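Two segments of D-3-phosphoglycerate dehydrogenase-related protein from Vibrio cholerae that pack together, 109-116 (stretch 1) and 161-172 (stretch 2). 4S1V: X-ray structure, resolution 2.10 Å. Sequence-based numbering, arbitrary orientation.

Stretch 1 109-116: LCWSLILA
Stretch 2, residues 161-172: RIAQFGHVFGMP

How do the two backbones lie? Stretch 1 is helical throughout, phi/psi near -63/-43; stretch 2 is helical through Val168. Their N-to-C directions differ by 41° (signed crossing angle -41°), and the axes approach to 10.5 Å. Register is set by Trp111 CA and Ile162 CA, 7.0 Å apart. Gly170, at phi/psi 82/32, ends the second helix in a Schellman motif, with Met171 N bonded to Gly166 O at 2.8 Å.

What fills the gap? Trp111 (chi1 -152°, chi2 -112°) covers the most surface. Phe165 CB sits over its six-membered ring, 3.6 Å from Trp111 CD2, in a CH-pi contact. Gly166 N comes within 3.4 Å of Trp111 CH2; Met171 SD lies at the indole edge, 3.8 Å from Trp111 CH2.

How does Phe169 meet the indole? With chi1 -86° and chi2 71°, it offers its face to the Trp111 edge: Trp111 NE1 is 3.4 Å from Phe169 CE1, the planes at 67°. Leu115 CD2 (chi1 m, chi2 t) adds an apolar contact to Phe169 CE2 at 3.8 Å.

What does Ile162 contribute? Its m,m side chain brings CD1 to 3.8 Å from Cys110 CB, while Ile162 CG2 lies 3.8 Å from Trp111 CZ3. No hydrogen bond crosses; apolar and aromatic packing joins the stretches.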

# COMPACT_ATOMS: atom_id res chain seq x y z
N LEU C 109 -26.61 -9.70 -2.70
CA LEU C 109 -25.54 -8.73 -2.95
C LEU C 109 -25.22 -7.89 -1.70
O LEU C 109 -24.05 -7.69 -1.37
CB LEU C 109 -25.87 -7.84 -4.16
CG LEU C 109 -24.86 -6.82 -4.72
CD1 LEU C 109 -24.82 -5.54 -3.87
CD2 LEU C 109 -23.46 -7.40 -4.90
N CYS C 110 -26.26 -7.42 -1.02
CA CYS C 110 -26.10 -6.69 0.23
C CYS C 110 -25.28 -7.52 1.20
O CYS C 110 -24.36 -7.01 1.83
CB CYS C 110 -27.46 -6.34 0.84
SG CYS C 110 -27.34 -5.40 2.38
N TRP C 111 -25.59 -8.81 1.29
CA TRP C 111 -24.86 -9.69 2.19
C TRP C 111 -23.43 -9.86 1.79
O TRP C 111 -22.53 -9.89 2.64
CB TRP C 111 -25.54 -11.05 2.32
CG TRP C 111 -25.23 -11.65 3.66
CD1 TRP C 111 -24.46 -12.77 3.94
CD2 TRP C 111 -25.61 -11.10 4.97
NE1 TRP C 111 -24.37 -12.98 5.30
CE2 TRP C 111 -25.04 -12.01 5.97
CE3 TRP C 111 -26.37 -10.01 5.40
CZ2 TRP C 111 -25.22 -11.81 7.33
CZ3 TRP C 111 -26.54 -9.82 6.78
CH2 TRP C 111 -25.98 -10.70 7.72
N SER C 112 -23.20 -9.97 0.49
CA SER C 112 -21.85 -10.08 -0.06
C SER C 112 -21.00 -8.85 0.28
O SER C 112 -19.80 -8.97 0.56
CB SER C 112 -21.92 -10.26 -1.58
OG SER C 112 -20.62 -10.39 -2.13
N LEU C 113 -21.63 -7.67 0.27
CA LEU C 113 -20.96 -6.42 0.63
C LEU C 113 -20.61 -6.44 2.11
O LEU C 113 -19.50 -6.07 2.50
CB LEU C 113 -21.85 -5.21 0.33
CG LEU C 113 -22.30 -4.85 -1.09
CD1 LEU C 113 -22.55 -3.35 -1.20
CD2 LEU C 113 -21.27 -5.26 -2.14
N ILE C 114 -21.56 -6.89 2.92
CA ILE C 114 -21.38 -6.93 4.37
C ILE C 114 -20.21 -7.84 4.74
O ILE C 114 -19.35 -7.46 5.54
CB ILE C 114 -22.70 -7.34 5.08
CG1 ILE C 114 -23.69 -6.18 5.02
CG2 ILE C 114 -22.45 -7.77 6.52
CD1 ILE C 114 -25.14 -6.56 5.25
N LEU C 115 -20.16 -9.02 4.13
CA LEU C 115 -19.10 -9.98 4.39
C LEU C 115 -17.75 -9.55 3.84
O LEU C 115 -16.73 -9.72 4.50
CB LEU C 115 -19.47 -11.36 3.85
CG LEU C 115 -20.46 -12.21 4.65
CD1 LEU C 115 -21.01 -13.32 3.76
CD2 LEU C 115 -19.81 -12.80 5.90
N ALA C 116 -17.74 -8.97 2.63
CA ALA C 116 -16.50 -8.44 2.02
C ALA C 116 -15.90 -7.30 2.85
O ALA C 116 -14.69 -7.27 3.09
CB ALA C 116 -16.76 -7.98 0.60
N ARG C 161 -35.06 -10.68 4.23
CA ARG C 161 -34.04 -11.62 3.79
C ARG C 161 -32.70 -11.38 4.47
O ARG C 161 -32.01 -12.33 4.83
CB ARG C 161 -33.90 -11.59 2.27
CG ARG C 161 -35.07 -12.27 1.59
CD ARG C 161 -35.04 -12.18 0.08
NE ARG C 161 -36.35 -12.56 -0.45
CZ ARG C 161 -36.68 -13.78 -0.87
NH1 ARG C 161 -35.80 -14.76 -0.88
NH2 ARG C 161 -37.90 -14.00 -1.32
N ILE C 162 -32.35 -10.10 4.66
CA ILE C 162 -31.12 -9.71 5.36
C ILE C 162 -31.15 -10.18 6.81
O ILE C 162 -30.15 -10.68 7.34
CB ILE C 162 -30.88 -8.18 5.26
CG1 ILE C 162 -30.81 -7.71 3.79
CG2 ILE C 162 -29.61 -7.75 5.99
CD1 ILE C 162 -29.86 -8.49 2.91
N ALA C 163 -32.31 -10.02 7.46
CA ALA C 163 -32.54 -10.52 8.82
C ALA C 163 -32.34 -12.03 8.94
O ALA C 163 -31.68 -12.49 9.86
CB ALA C 163 -33.93 -10.14 9.30
N GLN C 164 -32.89 -12.79 7.99
CA GLN C 164 -32.71 -14.24 8.00
C GLN C 164 -31.24 -14.61 7.83
O GLN C 164 -30.77 -15.56 8.45
CB GLN C 164 -33.54 -14.91 6.89
CG GLN C 164 -35.03 -14.93 7.19
CD GLN C 164 -35.88 -15.28 5.98
OE1 GLN C 164 -35.48 -15.07 4.83
NE2 GLN C 164 -37.08 -15.81 6.24
N PHE C 165 -30.52 -13.83 7.01
CA PHE C 165 -29.09 -14.03 6.83
C PHE C 165 -28.36 -13.78 8.15
O PHE C 165 -27.60 -14.62 8.60
CB PHE C 165 -28.50 -13.14 5.70
CG PHE C 165 -29.07 -13.41 4.31
CD1 PHE C 165 -29.66 -14.64 3.98
CD2 PHE C 165 -29.00 -12.42 3.33
CE1 PHE C 165 -30.17 -14.88 2.70
CE2 PHE C 165 -29.51 -12.65 2.05
CZ PHE C 165 -30.10 -13.88 1.74
N GLY C 166 -28.59 -12.62 8.77
CA GLY C 166 -27.93 -12.29 10.04
C GLY C 166 -28.19 -13.35 11.09
O GLY C 166 -27.29 -13.78 11.80
N HIS C 167 -29.44 -13.79 11.16
CA HIS C 167 -29.85 -14.78 12.15
C HIS C 167 -29.07 -16.06 12.03
O HIS C 167 -28.54 -16.55 13.01
CB HIS C 167 -31.36 -15.02 12.08
CG HIS C 167 -31.85 -16.04 13.06
ND1 HIS C 167 -31.90 -15.81 14.38
CD2 HIS C 167 -32.33 -17.34 12.87
CE1 HIS C 167 -32.38 -16.90 15.01
NE2 HIS C 167 -32.64 -17.83 14.09
N VAL C 168 -28.95 -16.61 10.82
CA VAL C 168 -28.21 -17.86 10.62
C VAL C 168 -26.70 -17.68 10.84
O VAL C 168 -25.99 -18.62 11.20
CB VAL C 168 -28.53 -18.52 9.25
CG1 VAL C 168 -28.13 -17.63 8.08
CG2 VAL C 168 -27.86 -19.87 9.13
N PHE C 169 -26.23 -16.45 10.64
CA PHE C 169 -24.86 -16.09 10.98
C PHE C 169 -24.68 -15.78 12.47
O PHE C 169 -23.58 -15.45 12.89
CB PHE C 169 -24.38 -14.91 10.11
CG PHE C 169 -23.83 -15.31 8.77
CD1 PHE C 169 -24.67 -15.81 7.77
CD2 PHE C 169 -22.47 -15.20 8.50
CE1 PHE C 169 -24.16 -16.19 6.53
CE2 PHE C 169 -21.95 -15.58 7.27
CZ PHE C 169 -22.80 -16.08 6.29
N GLY C 170 -25.75 -15.88 13.25
CA GLY C 170 -25.65 -15.72 14.72
C GLY C 170 -25.64 -14.28 15.19
O GLY C 170 -25.01 -13.94 16.20
N MET C 171 -26.33 -13.42 14.45
CA MET C 171 -26.42 -12.01 14.79
C MET C 171 -27.77 -11.71 15.46
O MET C 171 -28.81 -12.08 14.93
CB MET C 171 -26.26 -11.13 13.55
CG MET C 171 -25.01 -11.39 12.72
SD MET C 171 -24.84 -10.23 11.35
CE MET C 171 -24.23 -8.76 12.18
N PRO C 172 -27.75 -11.03 16.62
CA PRO C 172 -29.01 -10.44 17.10
C PRO C 172 -29.59 -9.51 16.02
O PRO C 172 -28.84 -8.84 15.31
CB PRO C 172 -28.59 -9.62 18.32
CG PRO C 172 -27.31 -10.22 18.79
CD PRO C 172 -26.63 -10.81 17.57